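Local coordinates for PFC0360w protein (Plasmodium falciparum, PDB 3NI8) that probably stimulates the ATPase activity of the chaperone Hsp90, as a parasite member of the AHA1 activator family, at residues 119-124 / 131-136; 47-52 / 145-150; 32-37 / 110-115. All blocks are in the same frame, centred on the assembly; numbering follows the deposited sequence. Where two conformers were deposited one is given.

Helix 132-150 is used twice: interaction 1 holds its first turn against the loop that leads into it, and interaction 2 holds its last turns against the end of helix 41-47 and the loop after it. Their centres lie about 21 Å apart, with the nearest atoms about 8 Å from each other. Interaction 3, between helix 31-39 and strand 111-119, has its centre about 15 Å from that of interaction 2 and touches it directly: Ile148 CG2 packs on Leu34 CD2 at 4.0 Å and Leu145 CD2 on Leu114 CD2 at 3.8 Å. Interactions 1 and 3 lie on opposite sides of the chain centre. A bound isopropanol, probably from crystallisation, is about 5 Å from the Leu133 side chain in interaction 1.

Interaction 1 (119-124 / 131-136); sequences NNIPAS and GVLERC
Ile121 and Val132 meet through the branch that each places anti to its own backbone nitrogen. A chi1 of -61° puts Ile121 CG1 beside the backbone N and leaves CG2, anti to it, facing the helix, while Val132, at chi1 -180°, sends CG1 back to it; the two methyls are 3.7 Å apart (Ile121 CG2 to Val132 CG1) as the side chains slide past each other in opposite directions. The same Ile121 methyl sits over the first turn of the helix, 4.0 Å from Leu133 CA, and 4.1 Å from Cys136 SG, on the same helix-facing side of Ile121 CG2. One methyl thus faces three helix residues.

Val132 also packs on the loop backbone. Its CB lies 3.5 Å from Pro122 O, and CG2 rests 3.6 Å from Ser124 CA. No hydrogen bond joins the two segments, so van der Waals packing carries the contact. Gly131 is the N-cap residue, with a positive phi as the loop turns into the helix.

Around this packing, Phe21 of strand 21-27 touches Ile121, Leu133 and Cys136, and Trp87 and Phe89 of strand 82-89 press on Cys136. A backbone hydrogen bond ties Ile121 to Met19. The contact seats the start of helix 132-150 on the loop that leaves strand 111-119, over the concave antiparallel sheet.

Interaction 2 (47-52 / 145-150); sequences LSRGSL and LHNIEV
One hydrogen bond joins Asn147 to Leu47. Asn147 ND2 donates to Leu47 O at 3.0 Å with an N-H...O angle of 156°, and the carbonyl oxygen lies close to the amide plane of Asn147. On the acceptor side the donor is tilted 33° from the carbonyl plane. Asn147 carries its CG anti to its own carbonyl carbon (chi1 -63°), which extends the amide from the helix toward the end of helix 41-47.

The apolar contact lies beside this bond and is made by the end of Leu47. Its CD2 rests on the helix backbone, 3.4 Å from Ile148 N, and meets Asn147 CB and Ile148 CG1, each at 3.7 Å from Leu47 CD2. Leu47 CD1 approaches the same Ile148 branch at 4.1 Å, to CG1. The two side chains lie at a slant to one another, and both leucine methyls reach one methylene of the isoleucine.

In the helix-grip fold of the SRPBCC superfamily, to which the AHA1 family belongs, a long C-terminal helix is gripped by an antiparallel sheet; here the short helix 41-47 reaches that long helix near its end. Phe38 of helix 31-39 packs on Ile148 as well.

Backbone bonds shape the partner loop. A Schellman motif ends helix 41-47, with Arg49 as its C-prime residue, and a type I' turn from Ser48 to Ser51 overlaps it, closed by Ser51 N to Ser48 O at 3.2 Å. Arg49 only skirts the amide, its CG 4.4 Å from Asn147 ND2.

Interaction 3 (32-37 / 110-115); sequences EVLFNA and NHTKLK
No flat group stands between Leu34 and Thr112 or Leu114, the residues that meet here; the aromatic rings are around them. Tyr27 of strand 21-27 and Phe104 of strand 98-106 each touch both Leu34 and Leu114, and Phe38, one turn further along helix 31-39, adds its ring against Leu114. On the other side of the strand from Thr112, His111 packs edge-to-face with Tyr28, which comes just after strand 21-27.

Leu34 and Thr112 reach toward each other tip to tip. Leu34 CD1 is 3.7 Å from Thr112 CG2 and 3.8 Å from Thr112 CB, so a single methyl of the leucine covers the apolar side of the threonine. At chi1 -60° the threonine places CG2 anti to its backbone nitrogen and OG1 beside that nitrogen; this rotation gives the methyl to the helix and lets the hydroxyl form a hydrogen bond with Val29 O. The polar end of this buried residue is thereby satisfied. Two residues along the strand, Leu114 approaches the same methyl more loosely, with Leu34 CD1 at 4.4 Å from Leu114 CB. All three residues are buried and no hydrogen bond crosses between the segments.

Thr112 and Leu114 lie on one face of the strand, whose backbone bonds to Tyr27 and Glu25 pair it with strand 21-27. Helix 31-39 packs against that face through Leu34; short helices following the first strand of a curved antiparallel sheet are a feature of the helix-grip fold of the SRPBCC superfamily.

Interaction 1 (119-124 / 131-136)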
ATOM      1  N   ASN A 119       6.254   0.633   8.703  1.00 21.67           N
ATOM      2  CA  ASN A 119       7.411   0.737   9.628  1.00 22.24           C
ATOM      3  C   ASN A 119       8.624   1.298   8.908  1.00 22.87           C
ATOM      4  O   ASN A 119       8.669   1.311   7.680  1.00 22.52           O
ATOM      5  CB  ASN A 119       7.861  -0.643  10.158  1.00 21.95           C
ATOM      6  CG  ASN A 119       6.802  -1.357  10.973  1.00 22.25           C
ATOM      7  OD1 ASN A 119       6.421  -2.480  10.637  1.00 24.13           O
ATOM      8  ND2 ASN A 119       6.323  -0.729  12.042  1.00 20.57           N
ATOM      9  N   ASN A 120       9.630   1.696   9.685  1.00 23.58           N
ATOM     10  CA  ASN A 120      10.970   1.981   9.163  1.00 24.17           C
ATOM     11  C   ASN A 120      10.937   3.094   8.150  1.00 24.36           C
ATOM     12  O   ASN A 120      11.640   3.035   7.130  1.00 24.40           O
ATOM     13  CB  ASN A 120      11.614   0.731   8.524  1.00 24.75           C
ATOM     14  CG  ASN A 120      12.004  -0.343   9.551  1.00 25.48           C
ATOM     15  OD1 ASN A 120      11.866  -0.160  10.758  1.00 23.51           O
ATOM     16  ND2 ASN A 120      12.497  -1.474   9.051  1.00 26.50           N
ATOM     17  N   ILE A 121      10.096   4.090   8.432  1.00 24.30           N
ATOM     18  CA  ILE A 121       9.994   5.315   7.647  1.00 24.64           C
ATOM     19  C   ILE A 121      11.128   6.265   8.059  1.00 25.65           C
ATOM     20  O   ILE A 121      11.232   6.633   9.234  1.00 25.67           O
ATOM     21  CB  ILE A 121       8.593   6.011   7.876  1.00 24.27           C
ATOM     22  CG1 ILE A 121       7.441   5.094   7.436  1.00 24.08           C
ATOM     23  CG2 ILE A 121       8.509   7.342   7.149  1.00 22.44           C
ATOM     24  CD1 ILE A 121       6.103   5.412   8.079  1.00 20.60           C
ATOM     25  N   PRO A 122      11.970   6.686   7.100  1.00 26.62           N
ATOM     26  CA  PRO A 122      13.070   7.621   7.413  1.00 27.40           C
ATOM     27  C   PRO A 122      12.582   8.985   7.910  1.00 28.67           C
ATOM     28  O   PRO A 122      11.439   9.393   7.640  1.00 29.41           O
ATOM     29  CB  PRO A 122      13.819   7.774   6.075  1.00 27.43           C
ATOM     30  CG  PRO A 122      12.860   7.276   5.009  1.00 27.82           C
ATOM     31  CD  PRO A 122      11.994   6.232   5.695  1.00 26.93           C
ATOM     32  N   ALA A 123      13.456   9.683   8.632  1.00 29.74           N
ATOM     33  CA  ALA A 123      13.151  10.986   9.231  1.00 30.26           C
ATOM     34  C   ALA A 123      13.088  12.062   8.164  1.00 30.76           C
ATOM     35  O   ALA A 123      12.400  13.077   8.326  1.00 32.03           O
ATOM     36  CB  ALA A 123      14.218  11.350  10.297  1.00 30.37           C
ATOM     37  N   SER A 124      13.816  11.848   7.072  1.00 30.56           N
ATOM     38  CA  SER A 124      13.809  12.791   5.967  1.00 30.44           C
ATOM     39  C   SER A 124      14.255  12.138   4.658  1.00 30.10           C
ATOM     40  O   SER A 124      14.816  11.034   4.640  1.00 29.51           O
ATOM     41  CB  SER A 124      14.690  14.009   6.305  1.00 30.97           C
ATOM     42  OG  SER A 124      16.035  13.612   6.458  1.00 31.89           O
ATOM     43  N   GLY A 131       8.947  15.684   7.412  1.00 31.05           N
ATOM     44  CA  GLY A 131       7.538  15.379   7.210  1.00 29.55           C
ATOM     45  C   GLY A 131       7.227  14.159   6.362  1.00 28.73           C
ATOM     46  O   GLY A 131       6.151  14.085   5.738  1.00 28.11           O
ATOM     47  N   VAL A 132       8.143  13.190   6.366  1.00 27.52           N
ATOM     48  CA  VAL A 132       7.986  11.980   5.559  1.00 26.95           C
ATOM     49  C   VAL A 132       6.850  11.095   6.050  1.00 27.52           C
ATOM     50  O   VAL A 132       6.115  10.511   5.237  1.00 27.94           O
ATOM     51  CB  VAL A 132       9.292  11.156   5.474  1.00 26.80           C
ATOM     52  CG1 VAL A 132       9.083   9.926   4.624  1.00 25.60           C
ATOM     53  CG2 VAL A 132      10.436  12.009   4.902  1.00 25.17           C
ATOM     54  N   LEU A 133       6.714  10.984   7.369  1.00 27.59           N
ATOM     55  CA  LEU A 133       5.698  10.116   7.950  1.00 28.23           C
ATOM     56  C   LEU A 133       4.293  10.574   7.548  1.00 28.13           C
ATOM     57  O   LEU A 133       3.510   9.772   7.075  1.00 27.98           O
ATOM     58  CB  LEU A 133       5.844   9.961   9.482  1.00 28.32           C
ATOM     59  CG  LEU A 133       4.825   9.028  10.189  1.00 29.93           C
ATOM     60  CD1 LEU A 133       5.353   8.521  11.522  1.00 32.19           C
ATOM     61  CD2 LEU A 133       3.431   9.638  10.413  1.00 28.60           C
ATOM     62  N   GLU A 134       3.949  11.849   7.741  0.50 28.76           N
ATOM     63  CA  GLU A 134       2.610  12.323   7.323  0.50 28.98           C
ATOM     64  C   GLU A 134       2.391  12.139   5.814  0.50 28.69           C
ATOM     65  O   GLU A 134       1.290  11.781   5.382  0.50 28.99           O
ATOM     66  CB  GLU A 134       2.313  13.768   7.751  0.50 29.05           C
ATOM     67  CG  GLU A 134       1.789  13.930   9.198  0.50 30.80           C
ATOM     68  CD  GLU A 134       0.446  13.215   9.478  0.50 32.36           C
ATOM     69  OE1 GLU A 134       0.288  12.672  10.603  0.50 31.81           O
ATOM     70  OE2 GLU A 134      -0.444  13.203   8.591  0.50 31.00           O
ATOM     71  N   ARG A 135       3.438  12.346   5.022  1.00 28.13           N
ATOM     72  CA  ARG A 135       3.325  12.154   3.580  1.00 28.01           C
ATOM     73  C   ARG A 135       2.930  10.715   3.224  1.00 27.71           C
ATOM     74  O   ARG A 135       2.046  10.504   2.393  1.00 28.08           O
ATOM     75  CB  ARG A 135       4.640  12.591   2.894  1.00 28.03           C
ATOM     76  CG  ARG A 135       4.719  12.316   1.413  1.00 29.74           C
ATOM     77  CD  ARG A 135       5.664  13.267   0.703  1.00 32.17           C
ATOM     78  NE  ARG A 135       7.061  13.001   1.015  1.00 32.83           N
ATOM     79  CZ  ARG A 135       7.948  12.494   0.163  1.00 32.73           C
ATOM     80  NH1 ARG A 135       9.203  12.295   0.589  1.00 32.67           N
ATOM     81  NH2 ARG A 135       7.600  12.189  -1.097  1.00 28.16           N
ATOM     82  N   CYS A 136       3.560   9.731   3.871  1.00 27.51           N
ATOM     83  CA  CYS A 136       3.147   8.323   3.753  1.00 26.81           C
ATOM     84  C   CYS A 136       1.711   8.070   4.229  1.00 26.47           C
ATOM     85  O   CYS A 136       0.955   7.345   3.570  1.00 26.64           O
ATOM     86  CB  CYS A 136       4.093   7.406   4.530  1.00 27.07           C
ATOM     87  SG  CYS A 136       5.809   7.435   4.000  1.00 27.20           S
TER

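Interaction 2 (47-52 / 145-150)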
ATOM      1  N   LEU A  47      -6.685   2.924  -8.876  1.00 27.86           N
ATOM      2  CA  LEU A  47      -6.536   3.556  -7.564  1.00 27.60           C
ATOM      3  C   LEU A  47      -5.607   4.771  -7.619  1.00 27.51           C
ATOM      4  O   LEU A  47      -5.628   5.618  -6.717  1.00 26.61           O
ATOM      5  CB  LEU A  47      -6.027   2.542  -6.528  1.00 27.66           C
ATOM      6  CG  LEU A  47      -6.988   1.447  -6.051  1.00 27.23           C
ATOM      7  CD1 LEU A  47      -6.242   0.392  -5.252  1.00 27.42           C
ATOM      8  CD2 LEU A  47      -8.085   2.040  -5.228  1.00 25.20           C
ATOM      9  N   SER A  48      -4.795   4.823  -8.679  1.00 27.95           N
ATOM     10  CA  SER A  48      -3.854   5.918  -8.962  1.00 28.69           C
ATOM     11  C   SER A  48      -4.458   6.908  -9.954  1.00 29.46           C
ATOM     12  O   SER A  48      -3.745   7.681 -10.606  1.00 29.43           O
ATOM     13  CB  SER A  48      -2.570   5.357  -9.570  1.00 28.77           C
ATOM     14  OG  SER A  48      -1.918   4.448  -8.692  1.00 28.02           O
ATOM     15  N   ARG A  49      -5.781   6.862 -10.086  1.00 30.42           N
ATOM     16  CA  ARG A  49      -6.497   7.727 -11.019  1.00 30.90           C
ATOM     17  C   ARG A  49      -5.841   7.808 -12.384  1.00 31.06           C
ATOM     18  O   ARG A  49      -5.701   8.913 -12.936  1.00 31.63           O
ATOM     19  CB  ARG A  49      -6.645   9.135 -10.431  1.00 30.98           C
ATOM     20  CG  ARG A  49      -7.665   9.211  -9.283  1.00 32.13           C
ATOM     21  CD  ARG A  49      -8.967   8.558  -9.706  1.00 33.19           C
ATOM     22  NE  ARG A  49      -9.694   9.295 -10.748  1.00 35.54           N
ATOM     23  CZ  ARG A  49     -10.469   8.720 -11.670  1.00 36.37           C
ATOM     24  NH1 ARG A  49     -11.117   9.453 -12.570  1.00 33.58           N
ATOM     25  NH2 ARG A  49     -10.585   7.397 -11.693  1.00 39.30           N
ATOM     26  N   GLY A  50      -5.430   6.659 -12.923  1.00 30.60           N
ATOM     27  CA  GLY A  50      -4.817   6.622 -14.259  1.00 30.62           C
ATOM     28  C   GLY A  50      -3.302   6.561 -14.459  1.00 30.56           C
ATOM     29  O   GLY A  50      -2.870   6.175 -15.529  1.00 30.27           O
ATOM     30  N   SER A  51      -2.485   6.966 -13.485  1.00 31.42           N
ATOM     31  CA  SER A  51      -1.013   6.775 -13.602  1.00 33.03           C
ATOM     32  C   SER A  51      -0.637   5.296 -13.620  1.00 33.66           C
ATOM     33  O   SER A  51      -1.139   4.527 -12.801  1.00 34.18           O
ATOM     34  CB  SER A  51      -0.258   7.424 -12.452  1.00 32.65           C
ATOM     35  OG  SER A  51      -0.590   8.785 -12.326  1.00 34.83           O
ATOM     36  N   LEU A  52       0.249   4.897 -14.533  1.00 34.62           N
ATOM     37  CA  LEU A  52       0.578   3.479 -14.674  1.00 35.60           C
ATOM     38  C   LEU A  52       1.247   2.953 -13.423  1.00 35.56           C
ATOM     39  O   LEU A  52       2.250   3.509 -12.963  1.00 35.67           O
ATOM     40  CB  LEU A  52       1.430   3.176 -15.919  1.00 36.11           C
ATOM     41  CG  LEU A  52       1.498   1.703 -16.415  1.00 37.77           C
ATOM     42  CD1 LEU A  52       0.124   0.972 -16.531  1.00 38.52           C
ATOM     43  CD2 LEU A  52       2.250   1.587 -17.734  1.00 38.51           C
ATOM     44  N   LEU A 145      -6.326   4.394   0.090  1.00 26.92           N
ATOM     45  CA  LEU A 145      -7.413   3.736   0.823  1.00 26.48           C
ATOM     46  C   LEU A 145      -8.769   4.383   0.547  1.00 26.59           C
ATOM     47  O   LEU A 145      -9.792   3.709   0.567  1.00 26.89           O
ATOM     48  CB  LEU A 145      -7.128   3.671   2.330  1.00 25.79           C
ATOM     49  CG  LEU A 145      -5.920   2.817   2.755  1.00 25.25           C
ATOM     50  CD1 LEU A 145      -5.597   3.036   4.215  1.00 23.70           C
ATOM     51  CD2 LEU A 145      -6.115   1.313   2.458  1.00 24.37           C
ATOM     52  N   HIS A 146      -8.767   5.691   0.291  1.00 26.52           N
ATOM     53  CA  HIS A 146      -9.966   6.417  -0.072  1.00 26.04           C
ATOM     54  C   HIS A 146     -10.586   5.883  -1.358  1.00 26.10           C
ATOM     55  O   HIS A 146     -11.803   5.661  -1.423  1.00 26.74           O
ATOM     56  CB  HIS A 146      -9.640   7.892  -0.234  1.00 26.34           C
ATOM     57  CG  HIS A 146     -10.845   8.751  -0.441  1.00 27.28           C
ATOM     58  ND1 HIS A 146     -11.267   9.153  -1.693  1.00 26.66           N
ATOM     59  CD2 HIS A 146     -11.734   9.262   0.443  1.00 26.17           C
ATOM     60  CE1 HIS A 146     -12.353   9.893  -1.567  1.00 25.57           C
ATOM     61  NE2 HIS A 146     -12.661   9.968  -0.282  1.00 25.25           N
ATOM     62  N   ASN A 147      -9.753   5.647  -2.366  1.00 25.63           N
ATOM     63  CA  ASN A 147     -10.245   5.226  -3.669  1.00 25.83           C
ATOM     64  C   ASN A 147     -10.750   3.783  -3.731  1.00 26.71           C
ATOM     65  O   ASN A 147     -11.555   3.444  -4.599  1.00 26.43           O
ATOM     66  CB  ASN A 147      -9.207   5.500  -4.754  1.00 25.15           C
ATOM     67  CG  ASN A 147      -8.906   6.972  -4.907  1.00 25.25           C
ATOM     68  OD1 ASN A 147      -9.734   7.847  -4.589  1.00 25.66           O
ATOM     69  ND2 ASN A 147      -7.713   7.265  -5.384  1.00 23.95           N
ATOM     70  N   ILE A 148     -10.279   2.941  -2.806  1.00 27.58           N
ATOM     71  CA  ILE A 148     -10.831   1.600  -2.617  1.00 28.21           C
ATOM     72  C   ILE A 148     -12.320   1.721  -2.296  1.00 28.76           C
ATOM     73  O   ILE A 148     -13.162   1.022  -2.856  1.00 28.55           O
ATOM     74  CB  ILE A 148     -10.086   0.823  -1.494  1.00 28.53           C
ATOM     75  CG1 ILE A 148      -8.708   0.383  -1.993  1.00 28.63           C
ATOM     76  CG2 ILE A 148     -10.910  -0.400  -1.020  1.00 28.80           C
ATOM     77  CD1 ILE A 148      -7.725   0.073  -0.910  1.00 30.53           C
ATOM     78  N   GLU A 149     -12.649   2.642  -1.409  1.00 29.69           N
ATOM     79  CA  GLU A 149     -14.051   2.897  -1.127  1.00 30.87           C
ATOM     80  C   GLU A 149     -14.810   3.550  -2.314  1.00 30.79           C
ATOM     81  O   GLU A 149     -15.796   3.004  -2.789  1.00 30.90           O
ATOM     82  CB  GLU A 149     -14.198   3.727   0.150  1.00 31.15           C
ATOM     83  CG  GLU A 149     -15.595   3.605   0.745  1.00 33.38           C
ATOM     84  CD  GLU A 149     -15.945   4.729   1.684  1.00 36.56           C
ATOM     85  OE1 GLU A 149     -15.076   5.578   1.976  1.00 39.20           O
ATOM     86  OE2 GLU A 149     -17.106   4.772   2.126  1.00 40.43           O
ATOM     87  N   VAL A 150     -14.318   4.690  -2.795  1.00 30.99           N
ATOM     88  CA  VAL A 150     -15.059   5.561  -3.732  1.00 30.74           C
ATOM     89  C   VAL A 150     -14.945   5.204  -5.226  1.00 30.38           C
ATOM     90  O   VAL A 150     -15.920   5.359  -5.967  1.00 30.93           O
ATOM     91  CB  VAL A 150     -14.677   7.067  -3.517  1.00 30.96           C
ATOM     92  CG1 VAL A 150     -15.340   7.953  -4.561  1.00 31.14           C
ATOM     93  CG2 VAL A 150     -15.091   7.521  -2.121  1.00 30.20           C
TER

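Interaction 3 (32-37 / 110-115)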
ATOM      1  N   GLU A  32      -9.962 -11.568  -0.766  0.50 28.19           N
ATOM      2  CA  GLU A  32      -9.328 -11.735  -2.087  0.50 27.57           C
ATOM      3  C   GLU A  32      -9.438 -10.489  -2.959  0.50 27.45           C
ATOM      4  O   GLU A  32      -8.526 -10.168  -3.727  0.50 27.37           O
ATOM      5  CB  GLU A  32      -9.914 -12.941  -2.825  0.50 27.56           C
ATOM      6  CG  GLU A  32     -11.429 -12.894  -3.044  0.50 26.97           C
ATOM      7  CD  GLU A  32     -11.879 -13.869  -4.105  0.50 26.00           C
ATOM      8  OE1 GLU A  32     -11.225 -13.881  -5.167  0.50 27.44           O
ATOM      9  OE2 GLU A  32     -12.859 -14.621  -3.886  0.50 24.32           O
ATOM     10  N   VAL A  33     -10.558  -9.791  -2.817  1.00 27.26           N
ATOM     11  CA  VAL A  33     -10.833  -8.580  -3.568  1.00 26.94           C
ATOM     12  C   VAL A  33      -9.928  -7.437  -3.064  1.00 26.53           C
ATOM     13  O   VAL A  33      -9.394  -6.653  -3.852  1.00 26.27           O
ATOM     14  CB  VAL A  33     -12.370  -8.285  -3.487  1.00 27.09           C
ATOM     15  CG1 VAL A  33     -12.696  -6.829  -3.497  1.00 27.59           C
ATOM     16  CG2 VAL A  33     -13.104  -8.988  -4.608  1.00 27.18           C
ATOM     17  N   LEU A  34      -9.739  -7.352  -1.752  1.00 26.13           N
ATOM     18  CA  LEU A  34      -8.803  -6.372  -1.199  1.00 25.98           C
ATOM     19  C   LEU A  34      -7.348  -6.719  -1.536  1.00 25.97           C
ATOM     20  O   LEU A  34      -6.569  -5.834  -1.909  1.00 26.56           O
ATOM     21  CB  LEU A  34      -8.986  -6.220   0.300  1.00 25.88           C
ATOM     22  CG  LEU A  34     -10.310  -5.600   0.726  1.00 26.01           C
ATOM     23  CD1 LEU A  34     -10.376  -5.547   2.220  1.00 24.36           C
ATOM     24  CD2 LEU A  34     -10.447  -4.186   0.098  1.00 27.43           C
ATOM     25  N   PHE A  35      -7.001  -8.005  -1.424  1.00 25.13           N
ATOM     26  CA  PHE A  35      -5.691  -8.519  -1.847  1.00 24.38           C
ATOM     27  C   PHE A  35      -5.376  -8.170  -3.313  1.00 23.62           C
ATOM     28  O   PHE A  35      -4.266  -7.706  -3.618  1.00 24.03           O
ATOM     29  CB  PHE A  35      -5.617 -10.046  -1.614  1.00 24.82           C
ATOM     30  CG  PHE A  35      -4.293 -10.667  -1.997  1.00 24.69           C
ATOM     31  CD1 PHE A  35      -3.283 -10.818  -1.057  1.00 24.98           C
ATOM     32  CD2 PHE A  35      -4.066 -11.115  -3.306  1.00 25.73           C
ATOM     33  CE1 PHE A  35      -2.047 -11.411  -1.411  1.00 24.82           C
ATOM     34  CE2 PHE A  35      -2.838 -11.681  -3.682  1.00 25.56           C
ATOM     35  CZ  PHE A  35      -1.828 -11.836  -2.722  1.00 26.02           C
ATOM     36  N   ASN A  36      -6.342  -8.411  -4.203  0.50 22.83           N
ATOM     37  CA  ASN A  36      -6.243  -8.006  -5.616  0.50 21.87           C
ATOM     38  C   ASN A  36      -5.887  -6.538  -5.734  0.50 21.68           C
ATOM     39  O   ASN A  36      -4.980  -6.161  -6.470  0.50 21.67           O
ATOM     40  CB  ASN A  36      -7.554  -8.259  -6.382  0.50 20.94           C
ATOM     41  CG  ASN A  36      -7.535  -7.662  -7.799  0.50 19.81           C
ATOM     42  OD1 ASN A  36      -8.074  -6.575  -8.040  0.50 17.54           O
ATOM     43  ND2 ASN A  36      -6.918  -8.376  -8.736  0.50 15.93           N
ATOM     44  N   ALA A  37      -6.595  -5.715  -4.981  1.00 21.59           N
ATOM     45  CA  ALA A  37      -6.453  -4.271  -5.110  1.00 21.76           C
ATOM     46  C   ALA A  37      -5.013  -3.800  -4.819  1.00 22.39           C
ATOM     47  O   ALA A  37      -4.571  -2.755  -5.362  1.00 22.73           O
ATOM     48  CB  ALA A  37      -7.447  -3.548  -4.196  1.00 21.42           C
ATOM     49  N   ASN A 110     -17.966 -12.014   3.554  1.00 33.68           N
ATOM     50  CA  ASN A 110     -17.993 -10.729   2.857  1.00 32.98           C
ATOM     51  C   ASN A 110     -17.803  -9.535   3.785  1.00 32.83           C
ATOM     52  O   ASN A 110     -18.515  -8.547   3.693  1.00 32.97           O
ATOM     53  CB  ASN A 110     -19.267 -10.594   2.011  1.00 32.61           C
ATOM     54  CG  ASN A 110     -19.365 -11.658   0.946  1.00 32.27           C
ATOM     55  OD1 ASN A 110     -18.360 -12.235   0.543  1.00 34.30           O
ATOM     56  ND2 ASN A 110     -20.571 -11.933   0.488  1.00 31.05           N
ATOM     57  N   HIS A 111     -16.833  -9.654   4.682  1.00 32.96           N
ATOM     58  CA  HIS A 111     -16.490  -8.616   5.662  1.00 33.51           C
ATOM     59  C   HIS A 111     -15.017  -8.849   5.994  1.00 33.06           C
ATOM     60  O   HIS A 111     -14.682  -9.857   6.613  1.00 33.68           O
ATOM     61  CB  HIS A 111     -17.358  -8.740   6.936  1.00 33.22           C
ATOM     62  CG  HIS A 111     -17.027  -7.746   8.017  1.00 35.49           C
ATOM     63  ND1 HIS A 111     -17.936  -7.371   8.986  1.00 36.98           N
ATOM     64  CD2 HIS A 111     -15.895  -7.048   8.284  1.00 37.15           C
ATOM     65  CE1 HIS A 111     -17.379  -6.492   9.803  1.00 36.04           C
ATOM     66  NE2 HIS A 111     -16.143  -6.273   9.395  1.00 36.93           N
ATOM     67  N   THR A 112     -14.144  -7.946   5.558  1.00 32.23           N
ATOM     68  CA  THR A 112     -12.701  -8.110   5.761  1.00 31.79           C
ATOM     69  C   THR A 112     -12.114  -6.980   6.592  1.00 30.95           C
ATOM     70  O   THR A 112     -12.461  -5.813   6.408  1.00 31.08           O
ATOM     71  CB  THR A 112     -11.966  -8.213   4.418  1.00 31.75           C
ATOM     72  OG1 THR A 112     -12.471  -9.351   3.710  1.00 34.26           O
ATOM     73  CG2 THR A 112     -10.455  -8.375   4.604  1.00 31.61           C
ATOM     74  N   LYS A 113     -11.228  -7.336   7.507  1.00 30.15           N
ATOM     75  CA  LYS A 113     -10.524  -6.344   8.302  1.00 29.90           C
ATOM     76  C   LYS A 113      -9.178  -6.055   7.677  1.00 28.84           C
ATOM     77  O   LYS A 113      -8.303  -6.919   7.633  1.00 28.58           O
ATOM     78  CB  LYS A 113     -10.359  -6.835   9.731  1.00 30.52           C
ATOM     79  CG  LYS A 113     -10.078  -5.749  10.726  1.00 33.15           C
ATOM     80  CD  LYS A 113      -9.994  -6.343  12.120  1.00 38.54           C
ATOM     81  CE  LYS A 113      -9.269  -5.394  13.052  1.00 42.13           C
ATOM     82  NZ  LYS A 113      -7.986  -4.929  12.429  1.00 43.72           N
ATOM     83  N   LEU A 114      -9.040  -4.841   7.156  1.00 28.05           N
ATOM     84  CA  LEU A 114      -7.790  -4.376   6.564  1.00 27.12           C
ATOM     85  C   LEU A 114      -6.915  -3.680   7.618  1.00 26.26           C
ATOM     86  O   LEU A 114      -7.302  -2.685   8.217  1.00 25.28           O
ATOM     87  CB  LEU A 114      -8.085  -3.458   5.374  1.00 27.24           C
ATOM     88  CG  LEU A 114      -6.970  -2.830   4.522  1.00 28.34           C
ATOM     89  CD1 LEU A 114      -5.977  -3.863   4.113  1.00 29.46           C
ATOM     90  CD2 LEU A 114      -7.561  -2.157   3.272  1.00 28.82           C
ATOM     91  N   LYS A 115      -5.727  -4.227   7.830  1.00 25.91           N
ATOM     92  CA  LYS A 115      -4.776  -3.662   8.770  1.00 25.69           C
ATOM     93  C   LYS A 115      -3.470  -3.379   8.040  1.00 24.66           C
ATOM     94  O   LYS A 115      -2.724  -4.305   7.676  1.00 24.88           O
ATOM     95  CB  LYS A 115      -4.586  -4.610   9.971  1.00 26.06           C
ATOM     96  CG  LYS A 115      -3.487  -4.219  10.937  1.00 29.47           C
ATOM     97  CD  LYS A 115      -3.560  -5.062  12.231  1.00 35.55           C
ATOM     98  CE  LYS A 115      -2.151  -5.404  12.762  1.00 37.92           C
ATOM     99  NZ  LYS A 115      -2.151  -6.071  14.107  1.00 39.76           N
TER